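Local coordinates for protein SusD homolog (Bacteroides thetaiotaomicron VPI-5482, PDB 3FDH) that probably binds glycans at the cell surface, as a SusD-type lipoprotein partner of an outer-membrane sugar uptake system, at residues Tyr274-Ala279 against Lys420-Trp425; Ala360-Leu365 against Thr394-Tyr399; Met111-Ala116 against Ile162-Asp167. One frame throughout, in Å; residues are numbered along the deposited sequence.

How the interactions relate
The chain, about half of it helix, meets interaction 3 first, where helices 106-127 and 154-171 pair. Interaction 1 then closes a longer loop, from the turn after helix 265-274 to the end of helix 412-423, and interaction 2, between helices 354-379 and 393-410, is nested inside that loop. The centres of interactions 1 and 2 lie 10 Å apart and the two touch: R278 CZ comes 3.5 Å from L365 CD2. Interaction 3 has its centre 33 Å from either, across the chain's centre from interaction 1. The contacts thus pack two separate regions of one mostly helical SusD-like body, and none bridges the two.

Interaction 1 (Tyr274-Ala279 against Lys420-Trp425); sequences YNDPRA and KYLAMW
An Asx turn at D276, just past the end of helix 265-274, sets R278 against L422 and A423 where helix 412-423 finishes, inside the helical body of this SusD-family protein. The helix before the turn closes in a Schellman motif with N275, of positive phi, as its C-prime residue. D276 CG stands anti to the backbone N (chi1 179°), and OD1 takes two bonds from the same arginine: the backbone R278 N at 2.8 Å, on the anti lone pair, makes the Asx turn, while R278 NE at 2.9 Å comes from the syn side, tilted out of the carboxylate plane. R278 NH2 reaches the syn lone pair of D276 OD2 at 2.7 Å, almost straight (171°) and in the guanidinium plane. This side-on salt bridge fixes the rotation of the guanidinium and turns one of its faces to the helix end. L422 O sits over that face, 3.8 Å from R278 NH1 and offset toward the rim; it is not a hydrogen bond, but a carbonyl at a helix C-terminus would probably favour the positive charge. R278 NH1 also lies 3.9 Å from A423 CA, and L422 CB lies near R278 NH2. The L422 and D276 side chains slide past each other in opposite directions, L422 CD1 4.1 Å from D276 OD2. The W425 ring, which also meets the rings of F283, F322 and Y51, turns its edge to the arginine: R278 CB lies near the ring plane, 4.1 Å from W425 CZ3.

Interaction 2 (Ala360-Leu365 against Thr394-Tyr399); sequences AVVAGL and TSAGKY
The shortest polar bond here, G364 N to A360 O at 2.9 Å, is a backbone bond inside helix 354-379, whose V362 and L365 meet A396, G397 and Y399 through methyl and methylene contacts. The arrangement is a helix-helix packing within the SusD-like helical fold: the 360-365 and 394-399 axes come within 9.0 Å and their N-to-C directions lie 137° apart, about midway between perpendicular and antiparallel. A396 and G397 keep the facing surface of helix 393-410 low, and the backbones draw in to 5.4 Å between V362 CA and A396 CA. A396 CB points into the contact and is met from two residues, with V362 CG1 at 4.0 Å and L365 CD1 at 3.8 Å; the L365 CB atom also lies against it. The two branches of V362 divide the work. CG1, anti to the backbone N (chi1 171°), goes to the alanine methyl, whereas CG2, anti to the carbonyl carbon, presses on the bare main chain of the glycine, 3.8 Å from G397 N. One turn further on, L365 and Y399 cross at about a right angle. Y399 CG is anti to its own backbone N (chi1 161°), which puts CG on the leucine's side. P277, in the loop after helix 265-274, touches both L365 and Y399, while R278 also packs on the leucine, joining this helix pair to that loop. L365 CD1 serves two neighbours at once: besides the alanine methyl it lies 3.9 Å from Y399 CD2, approaching the ring obliquely.

Interaction 3 (Met111-Ala116 against Ile162-Asp167); sequences MAEVMA and ISYLDD
The Y164 ring takes A116 CB over the centre of one face, 3.7 Å above the plane and 11° off the normal, a CH-pi contact, and has a water at its edge, in plane. Y164 OH is hydrogen-bonded with R90 NE of helix 76-95. At the root of the side chain, Y164 CB lies 3.5 Å from E113 O. The other flat groups are the carboxylates of E113 and D167, whose planes are turned 45° apart and whose side chains cross at about a right angle. E113 CG stands anti to the carbonyl carbon and the chain beyond runs extended, carrying CD to 3.5 Å from D167 CB. Like charges come close here, E113 OE2 and D167 OD2 being 4.1 Å apart. The edge water donates to both, at 2.6 Å to E113 OE2 and 2.8 Å to D167 OD2, which probably eases the repulsion, while E113 OE1 accepts from N171 ND2; the closeness may raise the pKa of one acid. V114 CG2 and L165 CD2 add a looser contact at 4.4 Å, with helix 191-208 packing on both residues. Axes only 8.1 Å apart and 163° from parallel make helices 106-127 and 154-171 a close antiparallel pair, in keeping with the TPR-clan helical architecture of the SusD family.

Interaction 1 (Tyr274-Ala279 against Lys420-Trp425)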
loop_
_atom_site.group_PDB
_atom_site.type_symbol
_atom_site.label_atom_id
_atom_site.label_comp_id
_atom_site.label_asym_id
_atom_site.label_seq_id
_atom_site.Cartn_x
_atom_site.Cartn_y
_atom_site.Cartn_z
ATOM N N TYR A 274 -22.284 -7.566 0.568
ATOM C CA TYR A 274 -22.271 -7.336 -0.881
ATOM C C TYR A 274 -22.411 -8.593 -1.702
ATOM O O TYR A 274 -22.674 -8.550 -2.892
ATOM C CB TYR A 274 -20.928 -6.703 -1.272
ATOM C CG TYR A 274 -20.878 -5.217 -1.084
ATOM C CD1 TYR A 274 -20.547 -4.652 0.140
ATOM C CD2 TYR A 274 -21.139 -4.370 -2.135
ATOM C CE1 TYR A 274 -20.517 -3.314 0.301
ATOM C CE2 TYR A 274 -21.108 -3.015 -1.981
ATOM C CZ TYR A 274 -20.787 -2.491 -0.763
ATOM O OH TYR A 274 -20.775 -1.144 -0.578
ATOM N N ASN A 275 -22.220 -9.709 -1.042
ATOM C CA ASN A 275 -22.100 -10.970 -1.722
ATOM C C ASN A 275 -20.960 -10.839 -2.725
ATOM O O ASN A 275 -21.023 -11.271 -3.845
ATOM C CB ASN A 275 -23.371 -11.384 -2.416
ATOM C CG ASN A 275 -23.331 -12.819 -2.893
ATOM O OD1 ASN A 275 -22.603 -13.649 -2.350
ATOM N ND2 ASN A 275 -24.127 -13.125 -3.909
ATOM N N ASP A 276 -19.921 -10.167 -2.283
ATOM C CA ASP A 276 -18.704 -9.999 -3.082
ATOM C C ASP A 276 -18.158 -11.412 -3.440
ATOM O O ASP A 276 -18.201 -12.330 -2.631
ATOM C CB ASP A 276 -17.722 -9.108 -2.300
ATOM C CG ASP A 276 -16.401 -8.874 -3.014
ATOM O OD1 ASP A 276 -15.649 -9.847 -3.242
ATOM O OD2 ASP A 276 -16.106 -7.692 -3.307
ATOM N N PRO A 277 -17.725 -11.628 -4.686
ATOM C CA PRO A 277 -17.193 -12.946 -5.051
ATOM C C PRO A 277 -16.129 -13.517 -4.097
ATOM O O PRO A 277 -15.995 -14.722 -3.954
ATOM C CB PRO A 277 -16.534 -12.695 -6.401
ATOM C CG PRO A 277 -17.141 -11.417 -6.915
ATOM C CD PRO A 277 -17.595 -10.631 -5.761
ATOM N N ARG A 278 -15.362 -12.640 -3.473
ATOM C CA ARG A 278 -14.272 -13.054 -2.587
ATOM C C ARG A 278 -14.781 -13.602 -1.249
ATOM O O ARG A 278 -14.064 -14.270 -0.514
ATOM C CB ARG A 278 -13.324 -11.876 -2.320
ATOM C CG ARG A 278 -12.556 -11.446 -3.574
ATOM C CD ARG A 278 -11.887 -10.067 -3.351
ATOM N NE ARG A 278 -12.870 -8.991 -3.526
ATOM C CZ ARG A 278 -12.732 -7.918 -4.306
ATOM N NH1 ARG A 278 -11.578 -7.639 -4.906
ATOM N NH2 ARG A 278 -13.748 -7.078 -4.426
ATOM N N ALA A 279 -16.036 -13.315 -0.947
ATOM C CA ALA A 279 -16.679 -13.820 0.277
ATOM C C ALA A 279 -16.637 -15.355 0.355
ATOM O O ALA A 279 -16.523 -15.941 1.436
ATOM C CB ALA A 279 -18.151 -13.337 0.389
ATOM N N LYS A 420 -12.758 0.649 -3.368
ATOM C CA LYS A 420 -11.316 0.806 -3.421
ATOM C C LYS A 420 -10.766 -0.011 -2.275
ATOM O O LYS A 420 -9.829 -0.764 -2.413
ATOM C CB LYS A 420 -10.916 2.294 -3.303
ATOM C CG LYS A 420 -9.455 2.559 -3.489
ATOM C CD LYS A 420 -9.094 4.030 -3.440
ATOM C CE LYS A 420 -7.699 4.323 -3.980
ATOM N NZ LYS A 420 -7.208 5.702 -3.492
ATOM N N TYR A 421 -11.365 0.201 -1.117
ATOM C CA TYR A 421 -11.034 -0.538 0.122
ATOM C C TYR A 421 -11.064 -2.056 -0.065
ATOM O O TYR A 421 -10.061 -2.723 0.211
ATOM C CB TYR A 421 -11.893 -0.074 1.315
ATOM C CG TYR A 421 -11.676 -0.906 2.557
ATOM C CD1 TYR A 421 -12.459 -2.034 2.791
ATOM C CD2 TYR A 421 -10.740 -0.550 3.520
ATOM C CE1 TYR A 421 -12.259 -2.844 3.886
ATOM C CE2 TYR A 421 -10.539 -1.348 4.636
ATOM C CZ TYR A 421 -11.297 -2.480 4.839
ATOM O OH TYR A 421 -11.108 -3.287 5.977
ATOM N N LEU A 422 -12.124 -2.598 -0.685
ATOM C CA LEU A 422 -12.240 -4.041 -0.887
ATOM C C LEU A 422 -11.251 -4.592 -1.918
ATOM O O LEU A 422 -10.743 -5.712 -1.770
ATOM C CB LEU A 422 -13.684 -4.425 -1.298
ATOM C CG LEU A 422 -14.689 -4.146 -0.166
ATOM C CD1 LEU A 422 -16.098 -4.466 -0.708
ATOM C CD2 LEU A 422 -14.401 -4.999 1.079
ATOM N N ALA A 423 -10.966 -3.792 -2.945
ATOM C CA ALA A 423 -9.989 -4.181 -3.991
ATOM C C ALA A 423 -8.547 -4.281 -3.527
ATOM O O ALA A 423 -7.751 -5.046 -4.031
ATOM C CB ALA A 423 -10.037 -3.209 -5.157
HETATM N N MSE A 424 -8.244 -3.465 -2.543
HETATM C CA MSE A 424 -6.867 -3.245 -2.052
HETATM C C MSE A 424 -6.454 -4.148 -0.870
HETATM O O MSE A 424 -5.349 -4.124 -0.351
HETATM C CB MSE A 424 -6.627 -1.746 -1.909
HETATM C CG MSE A 424 -6.622 -1.076 -3.217
HETATM SE SE MSE A 424 -6.271 0.808 -3.282
HETATM C CE MSE A 424 -4.366 0.874 -2.861
ATOM N N TRP A 425 -7.364 -5.064 -0.602
ATOM C CA TRP A 425 -7.138 -6.207 0.311
ATOM C C TRP A 425 -6.474 -7.303 -0.522
ATOM O O TRP A 425 -6.948 -7.683 -1.575
ATOM C CB TRP A 425 -8.477 -6.746 0.792
ATOM C CG TRP A 425 -8.419 -7.987 1.581
ATOM C CD1 TRP A 425 -7.585 -8.243 2.634
ATOM C CD2 TRP A 425 -9.281 -9.120 1.470
ATOM N NE1 TRP A 425 -7.836 -9.479 3.175
ATOM C CE2 TRP A 425 -8.860 -10.057 2.455
ATOM C CE3 TRP A 425 -10.369 -9.455 0.627
ATOM C CZ2 TRP A 425 -9.494 -11.264 2.638
ATOM C CZ3 TRP A 425 -10.952 -10.677 0.779
ATOM C CH2 TRP A 425 -10.540 -11.563 1.801
#

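Interaction 2 (Ala360-Leu365 against Thr394-Tyr399)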
loop_
_atom_site.group_PDB
_atom_site.type_symbol
_atom_site.label_atom_id
_atom_site.label_comp_id
_atom_site.label_asym_id
_atom_site.label_seq_id
_atom_site.Cartn_x
_atom_site.Cartn_y
_atom_site.Cartn_z
ATOM N N ALA A 360 -12.185 -0.455 -12.302
ATOM C CA ALA A 360 -11.422 -0.574 -11.064
ATOM C C ALA A 360 -11.817 -1.827 -10.268
ATOM O O ALA A 360 -10.985 -2.585 -9.811
ATOM C CB ALA A 360 -11.614 0.699 -10.191
ATOM N N VAL A 361 -13.111 -2.049 -10.156
ATOM C CA VAL A 361 -13.651 -3.226 -9.444
ATOM C C VAL A 361 -13.245 -4.519 -10.151
ATOM O O VAL A 361 -12.803 -5.475 -9.503
ATOM C CB VAL A 361 -15.224 -3.195 -9.342
ATOM C CG1 VAL A 361 -15.775 -4.496 -8.798
ATOM C CG2 VAL A 361 -15.665 -2.004 -8.520
ATOM N N VAL A 362 -13.381 -4.554 -11.465
ATOM C CA VAL A 362 -13.027 -5.755 -12.217
ATOM C C VAL A 362 -11.515 -6.003 -12.056
ATOM O O VAL A 362 -11.111 -7.096 -11.698
ATOM C CB VAL A 362 -13.456 -5.680 -13.717
ATOM C CG1 VAL A 362 -12.890 -6.847 -14.544
ATOM C CG2 VAL A 362 -15.003 -5.638 -13.845
ATOM N N ALA A 363 -10.689 -4.991 -12.289
ATOM C CA ALA A 363 -9.234 -5.180 -12.141
ATOM C C ALA A 363 -8.901 -5.669 -10.729
ATOM O O ALA A 363 -8.036 -6.500 -10.532
ATOM C CB ALA A 363 -8.446 -3.877 -12.427
ATOM N N GLY A 364 -9.560 -5.108 -9.734
ATOM C CA GLY A 364 -9.267 -5.491 -8.334
ATOM C C GLY A 364 -9.590 -6.950 -8.071
ATOM O O GLY A 364 -8.885 -7.648 -7.358
ATOM N N LEU A 365 -10.692 -7.385 -8.658
ATOM C CA LEU A 365 -11.139 -8.767 -8.526
ATOM C C LEU A 365 -10.178 -9.714 -9.234
ATOM O O LEU A 365 -9.921 -10.814 -8.763
ATOM C CB LEU A 365 -12.573 -8.964 -9.061
ATOM C CG LEU A 365 -13.663 -8.676 -8.022
ATOM C CD1 LEU A 365 -15.061 -8.393 -8.631
ATOM C CD2 LEU A 365 -13.740 -9.847 -7.017
ATOM N N THR A 394 -15.469 -11.772 -16.959
ATOM C CA THR A 394 -16.924 -11.852 -17.222
ATOM C C THR A 394 -17.714 -11.902 -15.925
ATOM O O THR A 394 -18.736 -11.222 -15.752
ATOM C CB THR A 394 -17.329 -13.094 -18.040
ATOM O OG1 THR A 394 -16.741 -13.057 -19.348
ATOM C CG2 THR A 394 -18.867 -13.200 -18.218
ATOM N N SER A 395 -17.266 -12.761 -15.034
ATOM C CA SER A 395 -17.983 -12.967 -13.779
ATOM C C SER A 395 -17.903 -11.712 -12.940
ATOM O O SER A 395 -18.876 -11.345 -12.282
ATOM C CB SER A 395 -17.462 -14.181 -12.999
ATOM O OG SER A 395 -16.197 -13.930 -12.418
ATOM N N ALA A 396 -16.745 -11.058 -12.980
ATOM C CA ALA A 396 -16.498 -9.855 -12.215
ATOM C C ALA A 396 -17.372 -8.713 -12.711
ATOM O O ALA A 396 -17.887 -7.926 -11.918
ATOM C CB ALA A 396 -14.998 -9.418 -12.251
ATOM N N GLY A 397 -17.437 -8.594 -14.031
ATOM C CA GLY A 397 -18.245 -7.562 -14.705
ATOM C C GLY A 397 -19.715 -7.701 -14.372
ATOM O O GLY A 397 -20.424 -6.710 -14.148
ATOM N N LYS A 398 -20.163 -8.946 -14.310
ATOM C CA LYS A 398 -21.567 -9.254 -14.019
ATOM C C LYS A 398 -21.898 -8.940 -12.583
ATOM O O LYS A 398 -23.017 -8.532 -12.247
ATOM C CB LYS A 398 -21.885 -10.718 -14.295
ATOM C CG LYS A 398 -23.263 -11.121 -13.793
ATOM C CD LYS A 398 -23.652 -12.503 -14.244
ATOM C CE LYS A 398 -24.931 -12.959 -13.535
ATOM N NZ LYS A 398 -26.061 -11.996 -13.718
ATOM N N TYR A 399 -20.898 -9.139 -11.737
ATOM C CA TYR A 399 -21.045 -8.868 -10.313
ATOM C C TYR A 399 -21.171 -7.357 -10.155
ATOM O O TYR A 399 -21.970 -6.825 -9.368
ATOM C CB TYR A 399 -19.843 -9.388 -9.508
ATOM C CG TYR A 399 -19.791 -8.721 -8.195
ATOM C CD1 TYR A 399 -20.702 -9.044 -7.218
ATOM C CD2 TYR A 399 -18.845 -7.737 -7.926
ATOM C CE1 TYR A 399 -20.667 -8.410 -6.006
ATOM C CE2 TYR A 399 -18.828 -7.109 -6.742
ATOM C CZ TYR A 399 -19.744 -7.448 -5.784
ATOM O OH TYR A 399 -19.729 -6.821 -4.562
#

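Interaction 3 (Met111-Ala116 against Ile162-Asp167)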
loop_
_atom_site.group_PDB
_atom_site.type_symbol
_atom_site.label_atom_id
_atom_site.label_comp_id
_atom_site.label_asym_id
_atom_site.label_seq_id
_atom_site.Cartn_x
_atom_site.Cartn_y
_atom_site.Cartn_z
HETATM N N MSE A 111 14.596 6.891 -13.102
HETATM C CA MSE A 111 14.008 5.778 -12.345
HETATM C C MSE A 111 14.287 5.988 -10.850
HETATM O O MSE A 111 13.420 5.748 -9.984
HETATM C CB MSE A 111 14.579 4.435 -12.803
HETATM C CG MSE A 111 14.326 4.125 -14.262
HETATM SE SE MSE A 111 15.254 2.541 -14.859
HETATM C CE MSE A 111 14.675 2.524 -16.699
ATOM N N ALA A 112 15.513 6.388 -10.564
ATOM C CA ALA A 112 15.967 6.658 -9.192
ATOM C C ALA A 112 15.193 7.815 -8.579
ATOM O O ALA A 112 14.904 7.812 -7.385
ATOM C CB ALA A 112 17.480 6.937 -9.147
ATOM N N GLU A 113 14.828 8.780 -9.413
ATOM C CA GLU A 113 14.087 9.969 -8.953
ATOM C C GLU A 113 12.681 9.553 -8.547
ATOM O O GLU A 113 12.139 10.008 -7.537
ATOM C CB GLU A 113 14.076 11.071 -10.023
ATOM C CG GLU A 113 15.410 11.817 -10.041
ATOM C CD GLU A 113 15.686 12.651 -11.293
ATOM O OE1 GLU A 113 15.091 12.377 -12.349
ATOM O OE2 GLU A 113 16.560 13.555 -11.220
ATOM N N VAL A 114 12.136 8.620 -9.300
ATOM C CA VAL A 114 10.825 8.057 -8.981
ATOM C C VAL A 114 10.906 7.272 -7.645
ATOM O O VAL A 114 10.033 7.355 -6.780
ATOM C CB VAL A 114 10.287 7.152 -10.127
ATOM C CG1 VAL A 114 8.994 6.365 -9.668
ATOM C CG2 VAL A 114 10.010 7.989 -11.384
HETATM N N MSE A 115 11.983 6.528 -7.454
HETATM C CA MSE A 115 12.084 5.757 -6.210
HETATM C C MSE A 115 12.321 6.688 -5.049
HETATM O O MSE A 115 11.919 6.398 -3.923
HETATM C CB MSE A 115 13.198 4.711 -6.246
HETATM C CG MSE A 115 13.010 3.598 -7.253
HETATM SE SE MSE A 115 11.691 2.400 -6.561
HETATM C CE MSE A 115 10.120 2.950 -7.472
ATOM N N ALA A 116 12.966 7.812 -5.327
ATOM C CA ALA A 116 13.268 8.790 -4.252
ATOM C C ALA A 116 11.927 9.385 -3.795
ATOM O O ALA A 116 11.659 9.543 -2.611
ATOM C CB ALA A 116 14.208 9.877 -4.732
ATOM N N ILE A 162 7.023 15.942 -5.391
ATOM C CA ILE A 162 6.538 16.349 -6.730
ATOM C C ILE A 162 7.698 16.778 -7.636
ATOM O O ILE A 162 7.740 16.505 -8.849
ATOM C CB ILE A 162 5.508 17.461 -6.638
ATOM C CG1 ILE A 162 4.310 16.955 -5.853
ATOM C CG2 ILE A 162 5.105 17.934 -8.056
ATOM C CD1 ILE A 162 3.674 15.767 -6.515
ATOM N N SER A 163 8.668 17.395 -7.001
ATOM C CA SER A 163 9.850 17.878 -7.697
ATOM C C SER A 163 10.644 16.710 -8.255
ATOM O O SER A 163 11.109 16.735 -9.400
ATOM C CB SER A 163 10.682 18.735 -6.756
ATOM O OG SER A 163 11.869 19.182 -7.388
ATOM N N TYR A 164 10.773 15.666 -7.460
ATOM C CA TYR A 164 11.434 14.455 -7.922
ATOM C C TYR A 164 10.719 13.853 -9.120
ATOM O O TYR A 164 11.342 13.368 -10.067
ATOM C CB TYR A 164 11.578 13.395 -6.832
ATOM C CG TYR A 164 12.822 13.550 -5.967
ATOM C CD1 TYR A 164 14.063 13.739 -6.530
ATOM C CD2 TYR A 164 12.749 13.419 -4.584
ATOM C CE1 TYR A 164 15.191 13.858 -5.736
ATOM C CE2 TYR A 164 13.877 13.527 -3.781
ATOM C CZ TYR A 164 15.087 13.745 -4.357
ATOM O OH TYR A 164 16.210 13.866 -3.554
ATOM N N LEU A 165 9.395 13.889 -9.077
ATOM C CA LEU A 165 8.575 13.271 -10.132
ATOM C C LEU A 165 8.700 14.099 -11.404
ATOM O O LEU A 165 8.829 13.568 -12.504
ATOM C CB LEU A 165 7.104 13.110 -9.709
ATOM C CG LEU A 165 6.864 12.025 -8.631
ATOM C CD1 LEU A 165 5.412 11.988 -8.158
ATOM C CD2 LEU A 165 7.333 10.648 -9.156
ATOM N N ASP A 166 8.748 15.405 -11.237
ATOM C CA ASP A 166 8.884 16.276 -12.413
ATOM C C ASP A 166 10.242 16.047 -13.046
ATOM O O ASP A 166 10.376 15.982 -14.269
ATOM C CB ASP A 166 8.666 17.734 -12.056
ATOM C CG ASP A 166 7.215 18.053 -11.780
ATOM O OD1 ASP A 166 6.315 17.315 -12.253
ATOM O OD2 ASP A 166 6.992 19.064 -11.089
ATOM N N ASP A 167 11.250 15.891 -12.200
ATOM C CA ASP A 167 12.622 15.650 -12.688
ATOM C C ASP A 167 12.616 14.351 -13.456
ATOM O O ASP A 167 13.154 14.232 -14.546
ATOM C CB ASP A 167 13.613 15.509 -11.544
ATOM C CG ASP A 167 13.911 16.818 -10.840
ATOM O OD1 ASP A 167 13.534 17.885 -11.360
ATOM O OD2 ASP A 167 14.535 16.775 -9.754
HETATM O O HOH W 1 16.380 14.853 -8.971
#